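Local coordinates for protein methyl-accepting chemotaxis sensory transducer (Anaeromyxobacter dehalogenans, PDB 4K08) that probably senses small molecules in the periplasm through a PAS-like Cache domain and passes the signal on to the chemotaxis machinery, at residues A[58-63]-A[133-138]; A[90-95]-A[108-113]. One frame throughout, in Å; residues are numbered along the deposited sequence. Where two conformers were deposited one is given.

Interaction 1: A[58-63]-A[133-138]; sequences FWVNDL and WGWVVG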
ATOM      1  N   PHE A  58      -3.085  -0.571  -5.579  1.00 21.29           N
ATOM      2  CA  PHE A  58      -2.875  -0.380  -4.135  1.00 24.08           C
ATOM      3  C   PHE A  58      -2.538  -1.740  -3.527  1.00 24.03           C
ATOM      4  O   PHE A  58      -3.026  -2.725  -4.031  1.00 22.02           O
ATOM      5  CB  PHE A  58      -4.167   0.141  -3.449  1.00 27.08           C
ATOM      6  CG  PHE A  58      -4.655   1.472  -3.991  1.00 26.28           C
ATOM      7  CD1 PHE A  58      -4.069   2.670  -3.580  1.00 27.53           C
ATOM      8  CD2 PHE A  58      -5.677   1.524  -4.946  1.00 24.51           C
ATOM      9  CE1 PHE A  58      -4.501   3.892  -4.111  1.00 27.32           C
ATOM     10  CE2 PHE A  58      -6.120   2.718  -5.457  1.00 26.55           C
ATOM     11  CZ  PHE A  58      -5.528   3.916  -5.046  1.00 26.25           C
ATOM     12  N   TRP A  59      -1.796  -1.800  -2.414  1.00 22.22           N
ATOM     13  CA  TRP A  59      -1.688  -3.037  -1.657  1.00 25.37           C
ATOM     14  C   TRP A  59      -1.857  -2.681  -0.185  1.00 28.76           C
ATOM     15  O   TRP A  59      -1.770  -1.526   0.203  1.00 24.55           O
ATOM     16  CB  TRP A  59      -0.291  -3.722  -1.834  1.00 24.49           C
ATOM     17  CG  TRP A  59       0.802  -2.943  -1.079  1.00 25.86           C
ATOM     18  CD1 TRP A  59       1.212  -3.122   0.252  1.00 26.92           C
ATOM     19  CD2 TRP A  59       1.577  -1.840  -1.580  1.00 26.13           C
ATOM     20  NE1 TRP A  59       2.213  -2.220   0.565  1.00 26.84           N
ATOM     21  CE2 TRP A  59       2.425  -1.391  -0.504  1.00 28.49           C
ATOM     22  CE3 TRP A  59       1.638  -1.175  -2.811  1.00 26.23           C
ATOM     23  CZ2 TRP A  59       3.328  -0.330  -0.647  1.00 29.83           C
ATOM     24  CZ3 TRP A  59       2.573  -0.092  -2.959  1.00 28.50           C
ATOM     25  CH2 TRP A  59       3.393   0.310  -1.879  1.00 29.28           C
ATOM     26  N   VAL A  60      -2.087  -3.693   0.640  1.00 26.86           N
ATOM     27  CA  VAL A  60      -2.195  -3.496   2.056  1.00 23.84           C
ATOM     28  C   VAL A  60      -1.282  -4.502   2.744  1.00 25.65           C
ATOM     29  O   VAL A  60      -1.331  -5.702   2.447  1.00 25.10           O
ATOM     30  CB  VAL A  60      -3.648  -3.724   2.559  1.00 26.04           C
ATOM     31  CG1 VAL A  60      -3.672  -3.566   4.122  1.00 28.18           C
ATOM     32  CG2 VAL A  60      -4.641  -2.765   1.848  1.00 24.65           C
ATOM     33  N   ASN A  61      -0.445  -4.027   3.658  1.00 27.30           N
ATOM     34  CA  ASN A  61       0.239  -4.949   4.555  1.00 31.23           C
ATOM     35  C   ASN A  61       0.048  -4.509   6.005  1.00 32.09           C
ATOM     36  O   ASN A  61      -0.403  -3.400   6.231  1.00 30.97           O
ATOM     37  CB  ASN A  61       1.735  -5.125   4.196  1.00 30.41           C
ATOM     38  CG  ASN A  61       2.551  -3.840   4.362  1.00 32.89           C
ATOM     39  OD1 ASN A  61       2.725  -3.066   3.410  1.00 31.02           O
ATOM     40  ND2 ASN A  61       3.077  -3.624   5.570  1.00 31.12           N
ATOM     41  N   ASP A  62       0.378  -5.378   6.964  1.00 28.81           N
ATOM     42  CA  ASP A  62       0.243  -4.990   8.388  1.00 31.58           C
ATOM     43  C   ASP A  62       1.610  -4.710   8.985  1.00 33.97           C
ATOM     44  O   ASP A  62       2.622  -4.617   8.248  1.00 31.90           O
ATOM     45  CB  ASP A  62      -0.523  -6.022   9.260  1.00 31.96           C
ATOM     46  CG  ASP A  62       0.210  -7.368   9.417  1.00 34.23           C
ATOM     47  OD1 ASP A  62       1.466  -7.475   9.255  1.00 32.60           O
ATOM     48  OD2 ASP A  62      -0.507  -8.361   9.698  1.00 36.58           O
ATOM     49  N   LEU A  63       1.649  -4.564  10.310  1.00 34.90           N
ATOM     50  CA  LEU A  63       2.847  -4.032  10.958  1.00 37.50           C
ATOM     51  C   LEU A  63       3.902  -5.078  11.299  1.00 38.19           C
ATOM     52  O   LEU A  63       5.017  -4.722  11.665  1.00 39.51           O
ATOM     53  CB  LEU A  63       2.447  -3.219  12.213  1.00 41.73           C
ATOM     54  CG  LEU A  63       1.542  -2.014  11.866  1.00 41.54           C
ATOM     55  CD1 LEU A  63       1.105  -1.311  13.144  1.00 46.06           C
ATOM     56  CD2 LEU A  63       2.219  -1.034  10.907  1.00 39.22           C
ATOM     57  N   TRP A 133      -6.390  -0.830  12.691  1.00 38.52           N
ATOM     58  CA  TRP A 133      -6.316  -2.202  12.194  1.00 38.95           C
ATOM     59  C   TRP A 133      -4.879  -2.644  11.982  1.00 38.76           C
ATOM     60  O   TRP A 133      -4.625  -3.779  11.546  1.00 37.84           O
ATOM     61  CB  TRP A 133      -7.063  -2.338  10.851  1.00 38.25           C
ATOM     62  CG  TRP A 133      -8.565  -2.168  10.967  1.00 39.25           C
ATOM     63  CD1 TRP A 133      -9.329  -2.227  12.116  1.00 38.55           C
ATOM     64  CD2 TRP A 133      -9.474  -1.914   9.884  1.00 39.74           C
ATOM     65  NE1 TRP A 133     -10.664  -2.011  11.804  1.00 38.67           N
ATOM     66  CE2 TRP A 133     -10.783  -1.829  10.443  1.00 39.61           C
ATOM     67  CE3 TRP A 133      -9.307  -1.747   8.488  1.00 36.77           C
ATOM     68  CZ2 TRP A 133     -11.924  -1.590   9.662  1.00 40.46           C
ATOM     69  CZ3 TRP A 133     -10.447  -1.502   7.701  1.00 36.08           C
ATOM     70  CH2 TRP A 133     -11.751  -1.409   8.306  1.00 38.43           C
ATOM     71  N   GLY A 134      -3.942  -1.753  12.276  1.00 36.87           N
ATOM     72  CA  GLY A 134      -2.529  -2.057  12.090  1.00 35.53           C
ATOM     73  C   GLY A 134      -2.213  -2.224  10.596  1.00 35.25           C
ATOM     74  O   GLY A 134      -1.370  -3.055  10.231  1.00 32.72           O
ATOM     75  N   TRP A 135      -2.911  -1.479   9.729  1.00 35.05           N
ATOM     76  CA  TRP A 135      -2.683  -1.559   8.278  1.00 34.60           C
ATOM     77  C   TRP A 135      -1.724  -0.489   7.747  1.00 36.32           C
ATOM     78  O   TRP A 135      -1.708   0.651   8.231  1.00 37.52           O
ATOM     79  CB  TRP A 135      -4.006  -1.377   7.512  1.00 31.78           C
ATOM     80  CG  TRP A 135      -4.841  -2.583   7.516  1.00 31.32           C
ATOM     81  CD1 TRP A 135      -4.616  -3.740   8.205  1.00 31.68           C
ATOM     82  CD2 TRP A 135      -6.023  -2.779   6.768  1.00 29.94           C
ATOM     83  NE1 TRP A 135      -5.613  -4.648   7.938  1.00 33.11           N
ATOM     84  CE2 TRP A 135      -6.483  -4.081   7.043  1.00 33.88           C
ATOM     85  CE3 TRP A 135      -6.735  -1.980   5.855  1.00 32.02           C
ATOM     86  CZ2 TRP A 135      -7.655  -4.604   6.458  1.00 33.99           C
ATOM     87  CZ3 TRP A 135      -7.884  -2.492   5.280  1.00 31.62           C
ATOM     88  CH2 TRP A 135      -8.341  -3.789   5.596  1.00 32.59           C
ATOM     89  N   VAL A 136      -0.984  -0.860   6.708  1.00 32.17           N
ATOM     90  CA  VAL A 136      -0.258   0.098   5.895  1.00 33.26           C
ATOM     91  C   VAL A 136      -0.873   0.008   4.506  1.00 31.57           C
ATOM     92  O   VAL A 136      -0.998  -1.089   3.990  1.00 29.41           O
ATOM     93  CB  VAL A 136       1.245  -0.266   5.804  1.00 36.54           C
ATOM     94  CG1 VAL A 136       2.004   0.669   4.797  1.00 36.51           C
ATOM     95  CG2 VAL A 136       1.877  -0.205   7.219  1.00 37.97           C
ATOM     96  N   VAL A 137      -1.274   1.130   3.924  1.00 30.53           N
ATOM     97  CA  VAL A 137      -1.866   1.129   2.570  1.00 30.76           C
ATOM     98  C   VAL A 137      -0.925   1.912   1.653  1.00 31.26           C
ATOM     99  O   VAL A 137      -0.428   2.985   2.049  1.00 33.37           O
ATOM    100  CB  VAL A 137      -3.269   1.800   2.574  1.00 37.01           C
ATOM    101  CG1 VAL A 137      -3.947   1.650   1.198  1.00 35.67           C
ATOM    102  CG2 VAL A 137      -4.129   1.190   3.689  1.00 33.75           C
ATOM    103  N   GLY A 138      -0.616   1.371   0.473  1.00 27.95           N
ATOM    104  CA  GLY A 138       0.399   1.992  -0.370  1.00 29.84           C
ATOM    105  C   GLY A 138       0.051   1.940  -1.844  1.00 31.43           C
ATOM    106  O   GLY A 138      -0.801   1.141  -2.270  1.00 25.36           O
TER

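Interaction 2: A[90-95]-A[108-113]; sequences KLLFQE and VDYLWP. With ACT (acetate ion), chain C.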
ATOM      1  N   LYS A  90      17.162  -4.247  -0.202  1.00 37.19           N
ATOM      2  CA  LYS A  90      16.360  -3.371   0.633  1.00 38.41           C
ATOM      3  C   LYS A  90      15.109  -4.092   1.280  1.00 36.98           C
ATOM      4  O   LYS A  90      14.310  -4.737   0.593  1.00 33.75           O
ATOM      5  CB  LYS A  90      15.948  -2.156  -0.177  1.00 37.27           C
ATOM      6  CG  LYS A  90      15.143  -1.099   0.600  1.00 41.01           C
ATOM      7  CD  LYS A  90      15.368   0.281  -0.107  1.00 46.72           C
ATOM      8  CE  LYS A  90      14.689   1.393   0.653  1.00 50.58           C
ATOM      9  NZ  LYS A  90      14.602   2.743   0.001  1.00 46.40           N
ATOM     10  N   LEU A  91      15.007  -3.990   2.607  1.00 36.50           N
ATOM     11  CA  LEU A  91      13.938  -4.625   3.381  1.00 36.86           C
ATOM     12  C   LEU A  91      12.755  -3.675   3.238  1.00 34.36           C
ATOM     13  O   LEU A  91      12.393  -3.001   4.168  1.00 35.46           O
ATOM     14  CB  LEU A  91      14.382  -4.783   4.850  1.00 38.57           C
ATOM     15  CG  LEU A  91      15.396  -5.905   5.117  1.00 40.18           C
ATOM     16  CD1 LEU A  91      16.206  -5.764   6.508  1.00 44.87           C
ATOM     17  CD2 LEU A  91      14.642  -7.257   5.044  1.00 40.26           C
ATOM     18  N   LEU A  92      12.199  -3.564   2.028  1.00 32.80           N
ATOM     19  CA  LEU A  92      11.285  -2.462   1.706  1.00 32.83           C
ATOM     20  C   LEU A  92       9.994  -2.435   2.589  1.00 31.55           C
ATOM     21  O   LEU A  92       9.534  -1.352   2.952  1.00 31.40           O
ATOM     22  CB  LEU A  92      10.931  -2.470   0.208  1.00 34.10           C
ATOM     23  CG  LEU A  92      10.255  -3.731  -0.322  1.00 30.68           C
ATOM     24  CD1 LEU A  92       8.812  -3.440  -0.712  1.00 28.66           C
ATOM     25  CD2 LEU A  92      11.038  -4.316  -1.528  1.00 28.98           C
ATOM     26  N   PHE A  93       9.437  -3.597   2.934  1.00 31.74           N
ATOM     27  CA  PHE A  93       8.208  -3.630   3.785  1.00 33.02           C
ATOM     28  C   PHE A  93       8.553  -3.215   5.217  1.00 36.61           C
ATOM     29  O   PHE A  93       7.826  -2.424   5.826  1.00 34.82           O
ATOM     30  CB  PHE A  93       7.519  -5.002   3.743  1.00 35.06           C
ATOM     31  CG  PHE A  93       6.933  -5.323   2.399  1.00 30.94           C
ATOM     32  CD1 PHE A  93       5.758  -4.694   1.973  1.00 29.82           C
ATOM     33  CD2 PHE A  93       7.574  -6.211   1.536  1.00 29.79           C
ATOM     34  CE1 PHE A  93       5.215  -4.955   0.693  1.00 27.92           C
ATOM     35  CE2 PHE A  93       7.043  -6.495   0.250  1.00 29.50           C
ATOM     36  CZ  PHE A  93       5.837  -5.856  -0.163  1.00 27.19           C
ATOM     37  N   GLN A  94       9.718  -3.669   5.711  1.00 33.28           N
ATOM     38  CA  GLN A  94      10.191  -3.168   6.999  1.00 36.52           C
ATOM     39  C   GLN A  94      10.295  -1.635   6.905  1.00 36.23           C
ATOM     40  O   GLN A  94       9.886  -0.943   7.837  1.00 35.71           O
ATOM     41  CB  GLN A  94      11.514  -3.857   7.464  1.00 35.19           C
ATOM     42  CG  GLN A  94      11.225  -4.926   8.592  1.00 49.11           C
ATOM     43  CD  GLN A  94      12.202  -6.122   8.530  1.00 56.58           C
ATOM     44  OE1 GLN A  94      11.944  -7.135   7.813  1.00 55.68           O
ATOM     45  NE2 GLN A  94      13.356  -5.986   9.227  1.00 57.83           N
ATOM     46  N   GLU A  95      10.781  -1.112   5.776  0.53 36.94           N
ATOM     47  CA  GLU A  95      10.927   0.339   5.663  0.53 38.39           C
ATOM     48  C   GLU A  95       9.568   1.061   5.608  0.53 40.90           C
ATOM     49  O   GLU A  95       9.432   2.168   6.122  0.53 42.26           O
ATOM     50  CB  GLU A  95      11.833   0.716   4.482  0.53 38.78           C
ATOM     51  CG  GLU A  95      13.316   0.408   4.729  0.53 42.72           C
ATOM     52  CD  GLU A  95      13.885   1.142   5.950  0.53 43.92           C
ATOM     53  OE1 GLU A  95      13.900   2.395   5.917  0.53 43.76           O
ATOM     54  OE2 GLU A  95      14.288   0.476   6.943  0.53 42.91           O
ATOM     55  N   VAL A 108       8.713   5.956  -0.031  1.00 34.70           N
ATOM     56  CA  VAL A 108       9.801   4.991   0.113  1.00 37.73           C
ATOM     57  C   VAL A 108      10.088   4.523  -1.304  1.00 38.88           C
ATOM     58  O   VAL A 108       9.131   4.216  -2.066  1.00 36.34           O
ATOM     59  CB  VAL A 108       9.429   3.748   1.003  1.00 37.21           C
ATOM     60  CG1 VAL A 108      10.561   2.705   0.983  1.00 35.12           C
ATOM     61  CG2 VAL A 108       9.103   4.157   2.445  1.00 39.93           C
ATOM     62  N   ASP A 109      11.376   4.464  -1.661  1.00 36.19           N
ATOM     63  CA  ASP A 109      11.763   3.988  -2.977  1.00 43.42           C
ATOM     64  C   ASP A 109      12.408   2.612  -2.882  1.00 37.72           C
ATOM     65  O   ASP A 109      12.995   2.269  -1.881  1.00 33.92           O
ATOM     66  CB  ASP A 109      12.621   5.022  -3.736  1.00 51.86           C
ATOM     67  CG  ASP A 109      13.792   5.507  -2.943  1.00 54.38           C
ATOM     68  OD1 ASP A 109      14.547   4.676  -2.374  1.00 51.21           O
ATOM     69  OD2 ASP A 109      13.973   6.743  -2.891  1.00 53.78           O
ATOM     70  N   TYR A 110      12.231   1.797  -3.912  1.00 31.06           N
ATOM     71  CA  TYR A 110      12.696   0.414  -3.902  1.00 30.56           C
ATOM     72  C   TYR A 110      12.473  -0.116  -5.313  1.00 27.88           C
ATOM     73  O   TYR A 110      11.987   0.620  -6.179  1.00 28.87           O
ATOM     74  CB  TYR A 110      11.900  -0.460  -2.873  1.00 28.72           C
ATOM     75  CG  TYR A 110      10.381  -0.374  -3.052  1.00 28.42           C
ATOM     76  CD1 TYR A 110       9.675   0.729  -2.578  1.00 28.24           C
ATOM     77  CD2 TYR A 110       9.660  -1.389  -3.712  1.00 26.90           C
ATOM     78  CE1 TYR A 110       8.257   0.816  -2.735  1.00 29.66           C
ATOM     79  CE2 TYR A 110       8.217  -1.299  -3.878  1.00 27.52           C
ATOM     80  CZ  TYR A 110       7.556  -0.191  -3.395  1.00 29.02           C
ATOM     81  OH  TYR A 110       6.186  -0.071  -3.534  1.00 28.13           O
ATOM     82  N   LEU A 111      12.826  -1.380  -5.532  1.00 27.08           N
ATOM     83  CA  LEU A 111      12.681  -2.035  -6.817  1.00 27.25           C
ATOM     84  C   LEU A 111      11.534  -3.038  -6.745  1.00 28.38           C
ATOM     85  O   LEU A 111      11.514  -3.898  -5.846  1.00 27.91           O
ATOM     86  CB  LEU A 111      13.965  -2.801  -7.179  1.00 28.16           C
ATOM     87  CG  LEU A 111      15.257  -1.957  -7.274  1.00 30.17           C
ATOM     88  CD1 LEU A 111      16.527  -2.839  -7.049  1.00 29.48           C
ATOM     89  CD2 LEU A 111      15.248  -1.246  -8.664  1.00 28.44           C
ATOM     90  N   TRP A 112      10.643  -2.980  -7.724  1.00 27.11           N
ATOM     91  CA  TRP A 112       9.441  -3.822  -7.753  1.00 28.43           C
ATOM     92  C   TRP A 112       8.978  -3.951  -9.213  1.00 26.77           C
ATOM     93  O   TRP A 112       9.070  -2.993  -9.988  1.00 25.18           O
ATOM     94  CB  TRP A 112       8.297  -3.210  -6.922  1.00 22.71           C
ATOM     95  CG  TRP A 112       7.241  -4.248  -6.611  1.00 25.05           C
ATOM     96  CD1 TRP A 112       6.111  -4.572  -7.355  1.00 24.61           C
ATOM     97  CD2 TRP A 112       7.216  -5.080  -5.443  1.00 25.23           C
ATOM     98  NE1 TRP A 112       5.400  -5.575  -6.696  1.00 23.67           N
ATOM     99  CE2 TRP A 112       6.069  -5.904  -5.529  1.00 25.90           C
ATOM    100  CE3 TRP A 112       8.070  -5.209  -4.331  1.00 25.84           C
ATOM    101  CZ2 TRP A 112       5.744  -6.856  -4.538  1.00 25.74           C
ATOM    102  CZ3 TRP A 112       7.737  -6.162  -3.318  1.00 25.45           C
ATOM    103  CH2 TRP A 112       6.589  -6.983  -3.454  1.00 25.23           C
ATOM    104  N   PRO A 113       8.521  -5.150  -9.600  1.00 26.97           N
ATOM    105  CA  PRO A 113       8.081  -5.300 -11.000  1.00 26.85           C
ATOM    106  C   PRO A 113       6.811  -4.516 -11.342  1.00 27.86           C
ATOM    107  O   PRO A 113       5.965  -4.187 -10.497  1.00 26.02           O
ATOM    108  CB  PRO A 113       7.805  -6.799 -11.156  1.00 28.02           C
ATOM    109  CG  PRO A 113       7.793  -7.386  -9.757  1.00 34.93           C
ATOM    110  CD  PRO A 113       8.434  -6.395  -8.812  1.00 32.02           C
TER
HETATM  111  C   ACT C 201       4.485  -2.904  -4.254  1.00 27.52           C
HETATM  112  O   ACT C 201       3.701  -3.641  -4.962  1.00 21.60           O
HETATM  113  OXT ACT C 201       4.997  -1.888  -4.791  1.00 22.70           O
HETATM  114  CH3 ACT C 201       4.829  -3.183  -2.785  1.00 25.11           C

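Interaction 1: A[58-63]-A[133-138]
W59 and N61 pair with G138 and V136 as strands 59-62 and 135-138 run antiparallel, their axes 4.5 Å apart at closest and their directions 154° from each other. Four backbone hydrogen bonds join them; the shortest, V136 N to N61 O at 2.6 Å, is also nearly straight. On the face that carries W59, N61 and V136, chi1 (73°) sets CG of W59 between the backbone N and the carbonyl carbon, chi2 (89°) turns the indole, and its six-membered ring comes over G138, whose CA is 3.7 Å from the ring centroid in a CH-pi contact. A side chain at G138 would run into this ring. The indole is fixed in rotation by NE1, which donates in the ring plane to OD1 of N61 at 3.0 Å; the same amide gives ND2 to D62 O at 2.9 Å, leaving it held at both ends while its flank rests beside V136 CB. The side chains of L63 and V136 cross at about a right angle, CD2 of L63 lying 3.8 Å from V136 CG2. On the face of V60 and W135, CG1 of V60 stands over the W135 indole, 3.8 Å from the centroid of its five-membered ring, and W133 CE3 covers the opposite side of that indole. L44 and R40 of helix 36-49 also touch W135. G134 and W135 form a G1 beta bulge opposite Y130. Strand 59-62, first in sequence, thus lies beside the last, 135-142, in a sheet of order 2-1-5-4-3, as in the PAS-like fold of Cache domains.

Interaction 2: A[90-95]-A[108-113]
K90 makes the polar part of the contact with D109, where a lysine before helix 92-103 meets strand 105-113. Its CG is anti to the backbone N (chi1 -177°) and the chain stays extended beyond it, carrying NZ to the strand edge. There NZ forms a salt bridge with D109 OD1 at 3.1 Å and also donates to the backbone O of D109; the 2.5 Å of this hydrogen bond is unusually short, and its exact length is doubtful. At the other end of K90, its backbone N bonds to D86, which also receives L111 N.

The apolar part centres on L92. Its CD1 lies over one face of the Y110 ring, 4.0 Å from the centroid, in a CH-pi contact, and the same methyl sits over the centre of the F93 ring and reaches CZ3 of W112. In a Cache domain the concave side of the sheet typically forms the ligand pocket, and here the helix and strand converge on a bound acetate, probably from the crystallisation liquor.

Among the aromatic groups, the F93 and W112 planes stand at 88°, with CZ of F93 3.6 Å from CH2 of W112. P113 CD packs on one face of the W112 indole, while acetate O lies 3.1 Å above the opposite face, toward its rim. An alanine at W112 would probably leave this acetate without its indole floor and open a gap beside F93 CZ and L92 CD1. Y110 OH donates to acetate OXT at 2.5 Å, in the plane of the phenol, and is also bonded to S125. Y57, H70 and K123 complete the polar shell of the acetate.

In the fold
Interaction 1 lies in the sheet interior and interaction 2 at its outermost strand 105-113, their centres about 14 Å apart, yet their side chains meet. CH2 of W59 comes within 3.3 Å of Y110 OH, and N61 OD1 packs 3.7 Å from F93 CD1, so the amide that fixes the indole also borders the helix. In sequence, 90-95 and 108-113 are nested inside the loop that the strand pair 58-63 and 133-138 closes. The two contacts converge on the acetate: W59 lies about 4 Å from it at nearest atoms, while Y110 binds it directly. This site is consistent with a ligand pocket of the sensor domain.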